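Long-range contacts in anti-sigma-I factor RsgI2 (Clostridium thermocellum, PDB 4B9P), which probably acts as a membrane-bound anti-sigma factor that holds SigI2 inactive, its extracellular family 3 carbohydrate-binding module, described here, sensing cellulose: residues L3-E8 with G33-T38; E8-N13 with K28-G33; I37-V42 with N94-L99; Q52-I57 with I111-A116; S63-S68 with E103-I108. All blocks are in the same frame, centred on the assembly; numbering follows the deposited sequence.

Contact 1: L3-E8 with G33-T38; sequences LLTKIE and GNTPIT
Thr5 and Thr35 meet through their hydroxyls where the N-terminal lead into strand 7-13 runs beside the loop that leaves strand 25-31, at one end of the beta sandwich of this family 3 carbohydrate-binding module. Of the polar interactions, the link between Thr5 OG1 and Thr35 OG1 is the shortest at 2.7 Å, and either hydroxyl may be its donor. The two side chains cross at about a right angle; Thr35 OG1 sits between its own backbone N and carbonyl carbon (chi1 68°), which turns CG2 anti to the carbonyl carbon and brings it 3.3 Å from Leu4 O and 3.4 Å from Leu3 O. Among the backbone bonds, Asn34 N gives a sound one to Leu4 O at 2.9 Å, and the same oxygen draws a weak bond from Thr35 N. Farther along, Gly33 N reaches Lys6 O weakly; Gly33 N also has Asn31 OD1, and Lys6 O has Thr32 N. Gly33 is packed so closely here that a CB would clash with Leu4 O and Lys6 N. One water joins the segments as well, accepting from Lys6 N at 3.0 Å and probably donating to Thr35 O.

The apolar contacts lie at the two ends. At the outer one, exposed Leu3 sets its CB against Thr35 CG2 at 3.7 Å. At the inner end Ile7 and Ile37 are buried, with Val154 and Ile156 of strand 152-156 packed beside them. Their side chains cross at about a right angle, and Ile7 CG2 presses on Ile37 CD1 at 3.5 Å, closer than carbons usually approach.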
# COMPACT_ATOMS: atom_id res chain seq x y z
N LEU A 3 -6.07 -20.40 19.42
CA LEU A 3 -5.73 -18.99 19.36
C LEU A 3 -5.67 -18.60 17.89
O LEU A 3 -4.81 -19.05 17.14
CB LEU A 3 -4.41 -18.63 20.08
CG LEU A 3 -4.39 -18.32 21.59
CD1 LEU A 3 -3.03 -17.76 21.98
CD2 LEU A 3 -5.48 -17.35 22.06
N LEU A 4 -6.63 -17.78 17.50
CA LEU A 4 -6.81 -17.39 16.12
C LEU A 4 -5.87 -16.25 15.68
O LEU A 4 -5.71 -15.26 16.41
CB LEU A 4 -8.25 -16.93 16.00
CG LEU A 4 -8.86 -16.63 14.64
CD1 LEU A 4 -9.20 -17.94 13.94
CD2 LEU A 4 -10.09 -15.81 14.87
N THR A 5 -5.22 -16.39 14.53
CA THR A 5 -4.53 -15.26 13.90
C THR A 5 -5.49 -14.60 12.94
O THR A 5 -6.02 -15.26 12.05
CB THR A 5 -3.26 -15.72 13.15
OG1 THR A 5 -2.35 -16.29 14.09
CG2 THR A 5 -2.56 -14.55 12.47
N LYS A 6 -5.74 -13.31 13.15
CA LYS A 6 -6.73 -12.61 12.33
C LYS A 6 -6.37 -11.15 12.25
O LYS A 6 -5.89 -10.55 13.22
CB LYS A 6 -8.14 -12.76 12.92
CG LYS A 6 -9.25 -12.38 11.95
CD LYS A 6 -10.61 -12.64 12.58
CE LYS A 6 -11.76 -12.01 11.79
NZ LYS A 6 -12.98 -11.88 12.64
N ILE A 7 -6.59 -10.57 11.07
CA ILE A 7 -6.34 -9.15 10.86
C ILE A 7 -7.53 -8.51 10.14
O ILE A 7 -8.35 -9.22 9.52
CB ILE A 7 -5.06 -8.91 10.04
CG1 ILE A 7 -5.09 -9.70 8.73
CG2 ILE A 7 -3.83 -9.23 10.90
CD1 ILE A 7 -3.97 -9.38 7.80
N GLU A 8 -7.59 -7.19 10.20
CA GLU A 8 -8.49 -6.41 9.40
C GLU A 8 -7.66 -5.34 8.72
O GLU A 8 -6.77 -4.77 9.35
CB GLU A 8 -9.60 -5.78 10.27
CG GLU A 8 -10.57 -4.97 9.46
CD GLU A 8 -11.73 -4.48 10.28
OE1 GLU A 8 -12.66 -5.29 10.51
OE2 GLU A 8 -11.76 -3.30 10.69
N GLY A 33 -7.28 -10.70 15.88
CA GLY A 33 -7.23 -12.05 16.44
C GLY A 33 -6.76 -12.06 17.87
O GLY A 33 -6.84 -11.06 18.57
N ASN A 34 -6.25 -13.18 18.35
CA ASN A 34 -5.70 -13.18 19.70
C ASN A 34 -4.26 -13.70 19.73
O ASN A 34 -3.75 -14.04 20.79
CB ASN A 34 -6.61 -13.86 20.72
CG ASN A 34 -7.75 -12.95 21.18
OD1 ASN A 34 -7.54 -11.82 21.70
ND2 ASN A 34 -8.96 -13.43 21.00
N THR A 35 -3.59 -13.68 18.58
CA THR A 35 -2.17 -14.04 18.54
C THR A 35 -1.36 -12.80 18.17
O THR A 35 -1.77 -12.02 17.35
CB THR A 35 -1.89 -15.12 17.47
OG1 THR A 35 -2.10 -14.56 16.18
CG2 THR A 35 -2.80 -16.31 17.68
N PRO A 36 -0.17 -12.62 18.75
CA PRO A 36 0.74 -11.54 18.33
C PRO A 36 1.24 -11.85 16.94
O PRO A 36 1.41 -13.01 16.57
CB PRO A 36 1.90 -11.63 19.35
CG PRO A 36 1.27 -12.36 20.53
CD PRO A 36 0.34 -13.37 19.90
N ILE A 37 1.50 -10.80 16.16
CA ILE A 37 2.00 -10.95 14.80
C ILE A 37 3.35 -10.22 14.71
O ILE A 37 3.46 -9.06 15.06
CB ILE A 37 1.01 -10.35 13.79
CG1 ILE A 37 -0.31 -11.14 13.83
CG2 ILE A 37 1.62 -10.32 12.35
CD1 ILE A 37 -1.48 -10.46 13.15
N THR A 38 4.37 -10.92 14.26
CA THR A 38 5.67 -10.28 14.07
C THR A 38 5.62 -9.42 12.79
O THR A 38 5.42 -9.95 11.69
CB THR A 38 6.77 -11.36 13.96
OG1 THR A 38 6.79 -12.11 15.18
CG2 THR A 38 8.15 -10.74 13.68
O HOH W 1 -4.09 -12.40 15.52

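Contact 2: E8-N13 with K28-G33; sequences ELQAYN and KLINTG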
# COMPACT_ATOMS: atom_id res chain seq x y z
N GLU A 8 -7.59 -7.19 10.20
CA GLU A 8 -8.49 -6.41 9.40
C GLU A 8 -7.66 -5.34 8.72
O GLU A 8 -6.77 -4.77 9.35
CB GLU A 8 -9.60 -5.78 10.27
CG GLU A 8 -10.57 -4.97 9.46
CD GLU A 8 -11.73 -4.48 10.28
OE1 GLU A 8 -12.66 -5.29 10.51
OE2 GLU A 8 -11.76 -3.30 10.69
N LEU A 9 -7.95 -5.03 7.46
CA LEU A 9 -7.21 -4.02 6.73
C LEU A 9 -8.21 -2.94 6.34
O LEU A 9 -9.20 -3.23 5.66
CB LEU A 9 -6.55 -4.66 5.52
CG LEU A 9 -5.56 -3.89 4.66
CD1 LEU A 9 -6.21 -2.76 3.82
CD2 LEU A 9 -4.35 -3.44 5.45
N GLN A 10 -7.94 -1.71 6.78
CA GLN A 10 -8.73 -0.55 6.37
C GLN A 10 -7.87 0.34 5.48
O GLN A 10 -6.64 0.38 5.66
CB GLN A 10 -9.27 0.24 7.56
CG GLN A 10 -10.14 -0.59 8.43
CD GLN A 10 -10.75 0.22 9.54
OE1 GLN A 10 -10.61 1.42 9.58
NE2 GLN A 10 -11.43 -0.44 10.48
N ALA A 11 -8.48 1.04 4.54
CA ALA A 11 -7.69 1.88 3.64
C ALA A 11 -8.57 2.94 3.02
O ALA A 11 -9.81 2.84 3.01
CB ALA A 11 -7.07 1.03 2.54
N TYR A 12 -7.95 3.96 2.46
CA TYR A 12 -8.60 4.84 1.52
C TYR A 12 -7.53 5.52 0.70
O TYR A 12 -6.34 5.49 1.04
CB TYR A 12 -9.51 5.87 2.23
CG TYR A 12 -8.83 6.97 2.98
CD1 TYR A 12 -8.24 6.74 4.23
CD2 TYR A 12 -8.83 8.28 2.50
CE1 TYR A 12 -7.64 7.77 4.96
CE2 TYR A 12 -8.24 9.31 3.22
CZ TYR A 12 -7.66 9.05 4.45
OH TYR A 12 -7.08 10.08 5.16
N ASN A 13 -7.96 6.16 -0.40
CA ASN A 13 -7.07 6.99 -1.20
C ASN A 13 -7.27 8.44 -0.84
O ASN A 13 -8.36 8.97 -0.89
CB ASN A 13 -7.37 6.73 -2.68
CG ASN A 13 -6.88 5.40 -3.11
OD1 ASN A 13 -7.58 4.40 -3.03
ND2 ASN A 13 -5.64 5.34 -3.55
N LYS A 28 -4.46 1.08 7.30
CA LYS A 28 -4.47 0.77 8.72
C LYS A 28 -4.60 -0.75 8.84
O LYS A 28 -5.61 -1.32 8.38
CB LYS A 28 -5.61 1.50 9.41
CG LYS A 28 -5.68 1.37 10.89
CD LYS A 28 -6.74 2.35 11.47
CE LYS A 28 -6.99 2.11 12.92
NZ LYS A 28 -8.09 2.93 13.51
N LEU A 29 -3.58 -1.38 9.40
CA LEU A 29 -3.59 -2.82 9.61
C LEU A 29 -3.86 -3.09 11.07
O LEU A 29 -3.12 -2.60 11.94
CB LEU A 29 -2.22 -3.38 9.29
CG LEU A 29 -1.94 -4.84 9.62
CD1 LEU A 29 -2.79 -5.74 8.75
CD2 LEU A 29 -0.45 -5.15 9.48
N ILE A 30 -4.91 -3.84 11.33
CA ILE A 30 -5.37 -4.06 12.70
C ILE A 30 -5.30 -5.53 13.06
O ILE A 30 -5.76 -6.38 12.29
CB ILE A 30 -6.83 -3.57 12.93
CG1 ILE A 30 -6.96 -2.12 12.46
CG2 ILE A 30 -7.23 -3.75 14.39
CD1 ILE A 30 -8.20 -1.89 11.64
N ASN A 31 -4.74 -5.84 14.22
CA ASN A 31 -4.74 -7.20 14.68
C ASN A 31 -6.05 -7.45 15.44
O ASN A 31 -6.27 -6.95 16.54
CB ASN A 31 -3.53 -7.43 15.59
CG ASN A 31 -3.37 -8.90 16.01
OD1 ASN A 31 -4.35 -9.67 15.92
ND2 ASN A 31 -2.19 -9.28 16.45
N THR A 32 -6.92 -8.24 14.83
CA THR A 32 -8.23 -8.48 15.43
C THR A 32 -8.34 -9.89 16.02
O THR A 32 -9.37 -10.21 16.61
CB THR A 32 -9.37 -8.25 14.42
OG1 THR A 32 -9.15 -9.12 13.31
CG2 THR A 32 -9.41 -6.82 13.91
N GLY A 33 -7.28 -10.70 15.88
CA GLY A 33 -7.23 -12.05 16.44
C GLY A 33 -6.76 -12.06 17.87
O GLY A 33 -6.84 -11.06 18.57
O HOH W 2 -10.61 3.27 11.69
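Glu8, Lys28 and Gln10 bury the most surface where strands 7-13 and 25-31 run antiparallel as neighbours in one sheet of the sandwich, their axes 4.9 Å apart. Glu8 faces Ile30 in a hydrogen-bonded pair, with Glu8 N to Ile30 O and Ile30 N to Glu8 O both at 2.9 Å. Its CG is anti to the backbone N (chi1 -179°), and the side chain lies beside that of Ile30, pointing the same way. At its base Glu8 CB touches Thr32 CG2 at 3.8 Å.

Gln10 and Lys28 form the next hydrogen-bonded pair, their backbones joined in both directions; Lys28 N to Gln10 O is the shorter bond at 2.8 Å. Gln10 CG lies beside its own backbone N, anti to the carbonyl carbon (chi1 -59°). The side chain crosses that of Ile30 obliquely, and Ile30 CD1 lies 3.7 Å from Gln10 NE2. Beside that methyl, Gln10 NE2 donates to Glu8 OE2 at 2.9 Å, the acceptor lying in the amide plane. Lys28 runs out fully extended, and its NZ ends 3.1 Å from a water that donates to Gln10 OE1. Lys28 also has a cation-pi partner in Tyr104 on the next strand.

Leu9 and Leu29, a non-hydrogen-bonded pair, project to the other face and touch loosely through CD2 and CD1 at 4.3 Å; that face packs on the opposing sheet, where Leu9 meets Ile152 and Val154. The polar face thus carries a chain from carboxylate through amide and water to ammonium, in which the Gln10 amide is satisfied at both ends and possibly polarised by the two charges.

Contact 3: I37-V42 with N94-L99; sequences ITLSEV and NSAGVL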
# COMPACT_ATOMS: atom_id res chain seq x y z
N ILE A 37 1.50 -10.80 16.16
CA ILE A 37 2.00 -10.95 14.80
C ILE A 37 3.35 -10.22 14.71
O ILE A 37 3.46 -9.06 15.06
CB ILE A 37 1.01 -10.35 13.79
CG1 ILE A 37 -0.31 -11.14 13.83
CG2 ILE A 37 1.62 -10.32 12.35
CD1 ILE A 37 -1.48 -10.46 13.15
N THR A 38 4.37 -10.92 14.26
CA THR A 38 5.67 -10.28 14.07
C THR A 38 5.62 -9.42 12.79
O THR A 38 5.42 -9.95 11.69
CB THR A 38 6.77 -11.36 13.96
OG1 THR A 38 6.79 -12.11 15.18
CG2 THR A 38 8.15 -10.74 13.68
N LEU A 39 5.82 -8.10 12.92
CA LEU A 39 5.58 -7.21 11.79
C LEU A 39 6.51 -7.49 10.62
O LEU A 39 6.10 -7.36 9.48
CB LEU A 39 5.67 -5.76 12.23
CG LEU A 39 4.44 -5.27 12.99
CD1 LEU A 39 4.78 -3.94 13.59
CD2 LEU A 39 3.23 -5.14 12.05
N SER A 40 7.76 -7.87 10.87
CA SER A 40 8.68 -8.13 9.77
C SER A 40 8.18 -9.24 8.84
O SER A 40 8.62 -9.32 7.69
CB SER A 40 10.08 -8.45 10.29
OG SER A 40 10.06 -9.67 11.02
N GLU A 41 7.30 -10.11 9.34
CA GLU A 41 6.70 -11.18 8.53
C GLU A 41 5.50 -10.75 7.67
O GLU A 41 4.99 -11.56 6.90
CB GLU A 41 6.28 -12.33 9.43
CG GLU A 41 7.48 -13.04 10.09
CD GLU A 41 8.37 -13.71 9.02
OE1 GLU A 41 7.91 -14.69 8.39
OE2 GLU A 41 9.51 -13.24 8.78
N VAL A 42 5.10 -9.49 7.79
CA VAL A 42 3.87 -9.03 7.14
C VAL A 42 4.21 -8.24 5.89
O VAL A 42 5.11 -7.37 5.94
CB VAL A 42 3.09 -8.10 8.07
CG1 VAL A 42 1.85 -7.55 7.39
CG2 VAL A 42 2.71 -8.86 9.33
N ASN A 94 13.11 -5.57 10.45
CA ASN A 94 13.32 -6.69 11.34
C ASN A 94 13.08 -6.26 12.78
O ASN A 94 12.66 -7.06 13.61
CB ASN A 94 14.73 -7.23 11.14
CG ASN A 94 14.93 -8.54 11.81
OD1 ASN A 94 14.13 -9.46 11.63
ND2 ASN A 94 15.99 -8.66 12.62
N SER A 95 13.37 -4.99 13.09
CA SER A 95 13.24 -4.45 14.43
C SER A 95 11.92 -3.67 14.65
O SER A 95 11.77 -2.96 15.64
CB SER A 95 14.47 -3.60 14.72
OG SER A 95 15.62 -4.43 14.98
N ALA A 96 10.95 -3.82 13.76
CA ALA A 96 9.66 -3.15 13.91
C ALA A 96 8.84 -3.66 15.09
O ALA A 96 7.92 -2.99 15.54
CB ALA A 96 8.85 -3.26 12.64
N GLY A 97 9.12 -4.87 15.57
CA GLY A 97 8.47 -5.41 16.75
C GLY A 97 7.24 -6.23 16.40
O GLY A 97 7.06 -6.74 15.30
N VAL A 98 6.37 -6.34 17.40
CA VAL A 98 5.24 -7.24 17.35
C VAL A 98 3.96 -6.44 17.41
O VAL A 98 3.86 -5.47 18.16
CB VAL A 98 5.32 -8.26 18.51
CG1 VAL A 98 4.03 -9.00 18.69
CG2 VAL A 98 6.48 -9.22 18.24
N LEU A 99 2.98 -6.83 16.60
CA LEU A 99 1.67 -6.22 16.63
C LEU A 99 0.80 -7.12 17.48
O LEU A 99 0.41 -8.22 17.06
CB LEU A 99 1.14 -6.11 15.21
CG LEU A 99 -0.11 -5.24 15.12
CD1 LEU A 99 0.19 -3.76 15.47
CD2 LEU A 99 -0.72 -5.37 13.74
O HOH W 3 9.07 -7.22 13.37
O HOH W 4 11.28 -9.35 13.44
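Leu39 carries the side-chain packing of this contact, slanting past Leu99 with CD2 3.9 Å from Leu99 CB. Its CG, anti to the carbonyl carbon and beside the backbone N (chi1 -77°), comes within 4.1 Å of that same Leu99 CB. Leu39 CB meets Ala96 CB, also at 4.1 Å, and the CD1 branch approaches Ala96 O. Phe92 of strand 84-92 packs on the same leucine. Ile37 and Leu99 project to one face of the short ladder and meet only loosely, CB to CB at 4.5 Å, while Thr38 and Val98 occupy the other, with Val98 CG1 lying over the backbone of Ile37.

Backbone bonds hold these groups in place: Leu99 N to Ile37 O at 2.8 Å, Ile37 N to Leu99 O, and then Leu39 N to Gly97 O at 3.0 Å. Gly97 has a positive phi, and a CB there would jam against the carbonyl oxygen before it.

Beyond Leu39, Ser40 CB touches Asn94 CA at 3.8 Å and two waters add bridges, one from Ser40 N to Gly97 O, the other between Ser40 OG and Asn94 O. The result is a two-stranded antiparallel ladder of 37-38 and 98-99 running into a 3-10 turn at 39-41, at the edge of the module's beta sandwich.

Contact 4: Q52-I57 with I111-A116; sequences QVINEI and IGNSYA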
# COMPACT_ATOMS: atom_id res chain seq x y z
N GLN A 52 2.22 5.01 -18.06
CA GLN A 52 3.53 5.38 -18.63
C GLN A 52 4.45 6.09 -17.63
O GLN A 52 5.44 6.69 -18.02
CB GLN A 52 3.31 6.23 -19.88
CG GLN A 52 2.64 5.42 -21.00
CD GLN A 52 2.46 6.24 -22.23
OE1 GLN A 52 1.54 7.09 -22.31
NE2 GLN A 52 3.36 6.06 -23.18
N VAL A 53 4.14 5.99 -16.34
CA VAL A 53 4.93 6.69 -15.35
C VAL A 53 6.27 6.00 -15.16
O VAL A 53 6.35 4.77 -15.16
CB VAL A 53 4.13 6.76 -14.01
CG1 VAL A 53 4.98 7.41 -12.92
CG2 VAL A 53 2.84 7.57 -14.25
N ILE A 54 7.34 6.80 -15.04
CA ILE A 54 8.70 6.29 -14.85
C ILE A 54 9.30 6.88 -13.55
O ILE A 54 8.70 7.76 -12.93
CB ILE A 54 9.58 6.62 -16.08
CG1 ILE A 54 9.71 8.14 -16.29
CG2 ILE A 54 9.05 5.86 -17.30
CD1 ILE A 54 10.76 8.52 -17.34
N ASN A 55 10.50 6.42 -13.18
CA ASN A 55 11.18 6.85 -11.94
C ASN A 55 10.31 6.59 -10.71
O ASN A 55 10.35 7.37 -9.75
CB ASN A 55 11.55 8.34 -11.94
CG ASN A 55 12.28 8.79 -13.17
OD1 ASN A 55 13.17 8.10 -13.69
ND2 ASN A 55 11.97 10.00 -13.61
N GLU A 56 9.53 5.52 -10.72
CA GLU A 56 8.58 5.34 -9.61
C GLU A 56 9.32 5.01 -8.32
O GLU A 56 10.11 4.07 -8.28
CB GLU A 56 7.63 4.22 -9.94
CG GLU A 56 6.72 4.48 -11.11
CD GLU A 56 5.76 3.31 -11.23
OE1 GLU A 56 6.14 2.29 -11.87
OE2 GLU A 56 4.67 3.33 -10.60
N ILE A 57 9.02 5.75 -7.25
CA ILE A 57 9.59 5.52 -5.94
C ILE A 57 8.47 5.48 -4.92
O ILE A 57 7.36 5.99 -5.15
CB ILE A 57 10.64 6.61 -5.56
CG1 ILE A 57 9.98 7.98 -5.45
CG2 ILE A 57 11.83 6.58 -6.54
CD1 ILE A 57 10.86 9.00 -4.73
N ILE A 111 3.49 7.50 -3.72
CA ILE A 111 4.20 6.74 -4.75
C ILE A 111 4.08 7.50 -6.07
O ILE A 111 3.00 7.94 -6.46
CB ILE A 111 3.59 5.30 -4.96
CG1 ILE A 111 3.68 4.50 -3.63
CG2 ILE A 111 4.26 4.53 -6.09
CD1 ILE A 111 2.41 4.53 -2.84
N GLY A 112 5.20 7.63 -6.77
CA GLY A 112 5.16 8.26 -8.08
C GLY A 112 6.55 8.53 -8.60
O GLY A 112 7.57 8.14 -8.00
N ASN A 113 6.59 9.20 -9.75
CA ASN A 113 7.86 9.61 -10.37
C ASN A 113 8.63 10.45 -9.34
O ASN A 113 8.07 11.40 -8.78
CB ASN A 113 7.48 10.43 -11.61
CG ASN A 113 8.65 10.88 -12.45
OD1 ASN A 113 9.69 11.27 -11.95
ND2 ASN A 113 8.46 10.89 -13.76
N SER A 114 9.90 10.09 -9.09
CA SER A 114 10.71 10.80 -8.10
C SER A 114 10.69 12.32 -8.31
O SER A 114 10.80 13.07 -7.34
CB SER A 114 12.13 10.23 -8.12
OG SER A 114 12.74 10.44 -9.40
N TYR A 115 10.62 12.78 -9.55
CA TYR A 115 10.63 14.21 -9.85
C TYR A 115 9.29 14.87 -9.52
O TYR A 115 9.23 16.07 -9.29
CB TYR A 115 11.00 14.47 -11.32
CG TYR A 115 12.45 14.21 -11.63
CD1 TYR A 115 12.92 12.90 -11.86
CD2 TYR A 115 13.35 15.27 -11.70
CE1 TYR A 115 14.24 12.67 -12.16
CE2 TYR A 115 14.66 15.02 -12.00
CZ TYR A 115 15.11 13.73 -12.24
OH TYR A 115 16.43 13.51 -12.53
N ALA A 116 8.21 14.12 -9.51
CA ALA A 116 6.92 14.64 -9.11
C ALA A 116 6.75 14.70 -7.61
O ALA A 116 6.06 15.56 -7.11
CB ALA A 116 5.82 13.79 -9.71
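Asn55 and Asn113 lie side by side, their amide planes 80° apart, at the centre of the hydrogen-bonded part of this contact. Asn55 ND2 donates to Asn113 OD1 at 3.1 Å from above the carbonyl plane, while Tyr115 N reaches the same oxygen from the opposite face at 3.0 Å. Two donors thus fix the Asn113 amide, whose CG is anti to the backbone N (chi1 -176°); its ND2 is held in turn by Asn128 O. Asn55 ND2 has a second partner in Tyr124 OH. Backbone bonds close the rest: Ser114 N to Asn55 O at 2.8 Å, and a two-way pair between Ile57 and Gly112, of which Ile57 N to Gly112 O measures 2.9 Å. On the inner side, the Val53 side chain packs near Asn113 and stands about 7 Å from the bound calcium ion.

The outer side is exposed and rests on side-chain packing alone. Ile57 spreads CD1 against Ser114 CB at 3.8 Å. Exposed Tyr115, with Pro123 against it, brings CD1 to 3.5 Å from Asn55 ND2, the amide and ring planes 48° apart.

Asn113, which ends the brief antiparallel pairing and accepts from Tyr115 N, is a classic N-cap of the short helix 114-117.

Contact 5: S63-S68 with E103-I108; sequences SNITSS and EYVEII
Glu106 O is gripped from segment 63-68 by two donors: Ser63 OG at 2.8 Å, and Asn64 N in a weaker bond at 3.3 Å. The serine hydroxyl stands anti to its backbone N and also accepts from Ile65 N at 3.2 Å, so that one group ties the strand to the turn and steadies the turn itself.

Asn64 lays its amide along strand 104-111. Its CG is lodged between the backbone N and the carbonyl carbon (chi1 66°). From there OD1 accepts from Glu106 N at 2.8 Å in an almost straight bond (174° at the hydrogen), the donor standing above the carbonyl plane, while ND2 gives a proton to Tyr104 O at 3.0 Å. The amide thereby takes up both an N-H and a C=O of the strand, much as a neighbouring strand's backbone would. It also runs nearly parallel to the Tyr104 ring, the planes 5° apart, with ND2 3.6 Å from Tyr104 CE1. That tyrosine has a cation-pi partner in Lys28.

Apolar contact is slight. Ile65 crosses Val105 at about a right angle, a tentative contact because Val105 has a second conformer, and Phe92 of the other sheet packs on both residues.

Ser63 pairs with Ile107 as the last non-hydrogen-bonded pair of strand 56-63; beyond it the chain breaks from the sheet. Ser63 to Thr66 make a type I beta turn with an ST turn at its start, terminating an edge strand of the beta sandwich before the chain passes to strand 70-81.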
# COMPACT_ATOMS: atom_id res chain seq x y z
N SER A 63 4.01 7.15 9.91
CA SER A 63 3.33 5.98 10.48
C SER A 63 3.24 6.21 11.96
O SER A 63 4.09 6.91 12.52
CB SER A 63 4.15 4.74 10.20
OG SER A 63 3.58 3.62 10.84
N ASN A 64 2.24 5.61 12.62
CA ASN A 64 2.17 5.69 14.07
C ASN A 64 3.33 4.94 14.75
O ASN A 64 3.59 5.20 15.93
CB ASN A 64 0.81 5.19 14.59
CG ASN A 64 0.57 3.71 14.33
OD1 ASN A 64 0.95 3.18 13.31
ND2 ASN A 64 -0.06 3.04 15.27
N ILE A 65 4.06 4.08 14.02
CA ILE A 65 5.27 3.45 14.58
C ILE A 65 6.55 4.10 14.09
O ILE A 65 7.65 3.65 14.43
CB ILE A 65 5.30 1.92 14.38
CG1 ILE A 65 5.45 1.53 12.91
CG2 ILE A 65 4.05 1.31 15.00
CD1 ILE A 65 5.66 0.02 12.70
N THR A 66 6.37 5.21 13.37
CA THR A 66 7.40 6.01 12.68
C THR A 66 7.88 5.37 11.38
O THR A 66 7.99 4.15 11.26
CB THR A 66 8.59 6.49 13.56
OG1 THR A 66 9.54 5.42 13.78
CG2 THR A 66 8.09 7.11 14.88
N SER A 67 8.19 6.23 10.43
CA SER A 67 8.47 5.77 9.08
C SER A 67 9.74 4.92 8.97
O SER A 67 9.85 4.11 8.04
CB SER A 67 8.51 6.96 8.13
OG SER A 67 9.58 7.79 8.49
N SER A 68 10.66 5.06 9.91
CA SER A 68 11.87 4.29 9.85
C SER A 68 11.65 2.81 10.08
O SER A 68 12.54 2.03 9.79
CB SER A 68 12.94 4.84 10.81
OG SER A 68 12.35 5.12 12.08
N GLU A 103 -3.96 -4.00 18.59
CA GLU A 103 -3.12 -2.91 18.15
C GLU A 103 -3.21 -2.75 16.66
O GLU A 103 -3.66 -3.65 15.95
CB GLU A 103 -1.66 -3.13 18.58
CG GLU A 103 -1.51 -3.17 20.08
CD GLU A 103 -0.06 -3.20 20.52
OE1 GLU A 103 0.79 -3.80 19.78
OE2 GLU A 103 0.21 -2.64 21.61
N TYR A 104 -2.76 -1.60 16.18
CA TYR A 104 -2.77 -1.33 14.75
C TYR A 104 -1.56 -0.56 14.30
O TYR A 104 -0.91 0.13 15.11
CB TYR A 104 -4.07 -0.59 14.34
CG TYR A 104 -4.06 0.84 14.76
CD1 TYR A 104 -3.54 1.84 13.94
CD2 TYR A 104 -4.57 1.21 15.99
CE1 TYR A 104 -3.52 3.15 14.33
CE2 TYR A 104 -4.56 2.53 16.39
CZ TYR A 104 -4.04 3.49 15.56
OH TYR A 104 -4.05 4.80 15.97
N VAL A 105 -1.27 -0.67 13.01
CA VAL A 105 -0.30 0.21 12.38
C VAL A 105 -1.01 1.01 11.30
O VAL A 105 -1.80 0.45 10.52
CB VAL A 105 0.90 -0.55 11.75
CG1 VAL A 105 1.87 0.46 11.06
CG2 VAL A 105 1.62 -1.33 12.82
N GLU A 106 -0.73 2.30 11.27
CA GLU A 106 -1.25 3.19 10.24
C GLU A 106 -0.06 3.69 9.41
O GLU A 106 0.95 4.09 9.98
CB GLU A 106 -1.99 4.36 10.88
CG GLU A 106 -2.64 5.30 9.87
CD GLU A 106 -3.42 6.44 10.52
OE1 GLU A 106 -3.64 6.39 11.76
OE2 GLU A 106 -3.82 7.38 9.80
N ILE A 107 -0.21 3.66 8.09
CA ILE A 107 0.87 4.01 7.17
C ILE A 107 0.33 4.97 6.14
O ILE A 107 -0.63 4.64 5.42
CB ILE A 107 1.44 2.77 6.47
CG1 ILE A 107 1.85 1.74 7.52
CG2 ILE A 107 2.65 3.16 5.60
CD1 ILE A 107 2.30 0.47 6.98
N ILE A 108 0.96 6.14 6.03
CA ILE A 108 0.62 7.15 5.04
C ILE A 108 1.74 7.12 4.00
O ILE A 108 2.89 7.36 4.37
CB ILE A 108 0.52 8.53 5.71
CG1 ILE A 108 -0.65 8.57 6.71
CG2 ILE A 108 0.37 9.63 4.66
CD1 ILE A 108 -0.88 9.89 7.34

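Contacts 1, 2, 4 and 5 all reach one five-stranded sheet, whereas contact 3 forms a two-stranded ladder beside it. Contacts 1 and 2 share strand 7-13; contacts 1 and 3 share Ile37 and Thr38, and Asn31 ties contact 2 to contact 3 through Leu99 O. Contact 5 meets contact 2 where Leu29 bonds to Val105. All five are partly buried: in contacts 2 and 5 Leu9, Leu29 and Val105 face the other sheet, while Leu3, Val98 and Ile57 mark the exposed sides of contacts 1, 3 and 4. Waters bridge contacts 1, 2 and 3; in contacts 4 and 5 Asn113 and Asn64 take backbone bonds. Contact 4 stands apart toward the calcium site, about 35 Å between centres from contact 1.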